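2,3-dihydroxybenzoate-AMP ligase (Mycobacterium smegmatis, PDB 5KEI) belongs to the adenylate-forming (ANL) enzyme family, with a large AMP-binding region followed by a smaller C-terminal domain. Local coordinates at residues D159-L164 and A181-W186. Sequence-based numbering, arbitrary orientation.
Sequences DLAREL and AEFLSW
Arg162 sets CG beside its own backbone N, anti to the carbonyl carbon (chi1 -76°). Its chain then runs on extended and bends at chi3. Glu182 takes the crowded first torsion, with CG between the backbone N and the carbonyl carbon (chi1 53°), and its chain bends at chi2. The two chains cross at about a right angle and meet near their tips. Arg162 NH1 donates to Glu182 OE2 at 2.4 Å, a very short and clearly bent salt-bridge hydrogen bond. OE2 lies near the guanidinium plane, but NH1 comes to it from above the carboxylate plane. The other carboxylate oxygen, Glu182 OE1, lies alongside the aliphatic part of the arginine, 3.2 Å from Arg162 CD. Asp159, one helical turn earlier, flanks the same guanidinium with a longer salt bridge, Arg162 NH2 to Asp159 OD2 at 3.5 Å. The arginine thus sits between two carboxylates, and its charge would be expected to keep both ionised.

The contact lies at the surface of the AMP-binding region, at one edge of a mixed, mostly parallel sheet. Helix 158-167 packs against this sheet, as in an alpha/beta fold. From the helix the chain passes through strand 173-177 and a connection ending at 181-183, which meets the helix. It then enters the outermost strand 184-185, which runs parallel to 173-177.

Next to the salt bridge, the CB of Phe183 points toward the helix, and its ring reaches Ala161 and Arg162 with the CZ end. Arg162 CG meets the ring edge, 3.5 Å from Phe183 CZ. The methyl of Ala161 approaches the same end of the ring obliquely, with CB 3.9 Å from Phe183 CZ. Glu182 CG lies over the centre of one ring face. Ala161 and Phe183 both also touch Val174 of strand 173-177.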
# COMPACT_ATOMS: atom_id res chain seq x y z
N ASP A 159 -4.07 24.54 7.22
CA ASP A 159 -4.95 24.42 8.40
C ASP A 159 -4.87 23.01 8.97
O ASP A 159 -5.10 22.79 10.17
CB ASP A 159 -6.40 24.74 8.07
CG ASP A 159 -6.61 26.20 7.73
OD1 ASP A 159 -7.00 26.97 8.64
OD2 ASP A 159 -6.39 26.57 6.56
N LEU A 160 -4.59 22.07 8.07
CA LEU A 160 -4.38 20.67 8.40
C LEU A 160 -3.13 20.48 9.22
O LEU A 160 -3.14 19.82 10.26
CB LEU A 160 -4.29 19.85 7.11
CG LEU A 160 -3.62 18.49 7.23
CD1 LEU A 160 -4.52 17.52 7.97
CD2 LEU A 160 -3.24 17.97 5.86
N ALA A 161 -2.03 21.06 8.75
CA ALA A 161 -0.77 20.98 9.47
C ALA A 161 -0.91 21.58 10.87
O ALA A 161 -0.37 21.04 11.84
CB ALA A 161 0.33 21.67 8.68
N ARG A 162 -1.66 22.69 10.97
CA ARG A 162 -1.84 23.40 12.23
C ARG A 162 -2.58 22.54 13.25
O ARG A 162 -2.14 22.43 14.40
CB ARG A 162 -2.58 24.73 12.00
CG ARG A 162 -1.69 25.83 11.40
CD ARG A 162 -2.33 27.21 11.38
NE ARG A 162 -3.21 27.39 10.24
CZ ARG A 162 -2.88 28.05 9.12
NH1 ARG A 162 -1.68 28.59 8.99
NH2 ARG A 162 -3.76 28.15 8.14
N GLU A 163 -3.66 21.89 12.84
CA GLU A 163 -4.36 21.04 13.79
C GLU A 163 -3.58 19.75 14.07
O GLU A 163 -3.72 19.17 15.15
CB GLU A 163 -5.77 20.73 13.28
CG GLU A 163 -6.68 21.97 13.04
CD GLU A 163 -6.64 23.03 14.16
OE1 GLU A 163 -6.34 22.72 15.34
OE2 GLU A 163 -6.94 24.21 13.84
N LEU A 164 -2.74 19.32 13.12
CA LEU A 164 -1.91 18.12 13.30
C LEU A 164 -0.83 18.27 14.38
O LEU A 164 -0.67 17.40 15.24
CB LEU A 164 -1.23 17.72 11.99
CG LEU A 164 -0.50 16.39 12.11
CD1 LEU A 164 -1.49 15.29 12.45
CD2 LEU A 164 0.31 16.04 10.87
N ALA A 181 3.42 30.05 4.93
CA ALA A 181 2.89 30.81 6.08
C ALA A 181 3.85 30.73 7.28
O ALA A 181 5.03 31.09 7.16
CB ALA A 181 1.48 30.32 6.47
N GLU A 182 3.37 30.21 8.41
CA GLU A 182 4.17 30.15 9.66
C GLU A 182 5.20 29.02 9.63
O GLU A 182 6.08 28.95 10.49
CB GLU A 182 3.25 29.93 10.84
CG GLU A 182 2.37 28.73 10.57
CD GLU A 182 0.93 28.95 10.87
OE1 GLU A 182 0.48 28.56 11.96
OE2 GLU A 182 0.24 29.53 10.00
N PHE A 183 5.09 28.13 8.65
CA PHE A 183 5.92 26.94 8.59
C PHE A 183 7.13 27.14 7.72
O PHE A 183 7.39 28.25 7.25
CB PHE A 183 5.11 25.76 8.08
CG PHE A 183 3.85 25.51 8.84
CD1 PHE A 183 3.90 24.99 10.12
CD2 PHE A 183 2.62 25.80 8.28
CE1 PHE A 183 2.73 24.75 10.82
CE2 PHE A 183 1.45 25.55 8.98
CZ PHE A 183 1.50 25.03 10.25
N LEU A 184 7.87 26.05 7.51
CA LEU A 184 9.08 26.03 6.69
C LEU A 184 8.75 25.94 5.20
O LEU A 184 7.76 25.32 4.82
CB LEU A 184 9.97 24.86 7.08
CG LEU A 184 10.71 24.92 8.42
CD1 LEU A 184 10.88 23.52 9.00
CD2 LEU A 184 12.05 25.59 8.23
N SER A 185 9.59 26.55 4.36
CA SER A 185 9.43 26.45 2.91
C SER A 185 10.24 25.28 2.39
O SER A 185 11.44 25.20 2.64
CB SER A 185 9.88 27.73 2.21
OG SER A 185 9.67 27.65 0.80
N TRP A 186 9.59 24.37 1.66
CA TRP A 186 10.27 23.20 1.12
C TRP A 186 11.39 23.63 0.18
O TRP A 186 12.48 23.07 0.19
CB TRP A 186 9.29 22.27 0.40
CG TRP A 186 9.97 21.18 -0.39
CD1 TRP A 186 10.22 21.18 -1.74
CD2 TRP A 186 10.50 19.95 0.11
NE1 TRP A 186 10.86 20.02 -2.10
CE2 TRP A 186 11.04 19.25 -0.98
CE3 TRP A 186 10.57 19.37 1.38
CZ2 TRP A 186 11.64 18.00 -0.84
CZ3 TRP A 186 11.15 18.14 1.52
CH2 TRP A 186 11.68 17.46 0.41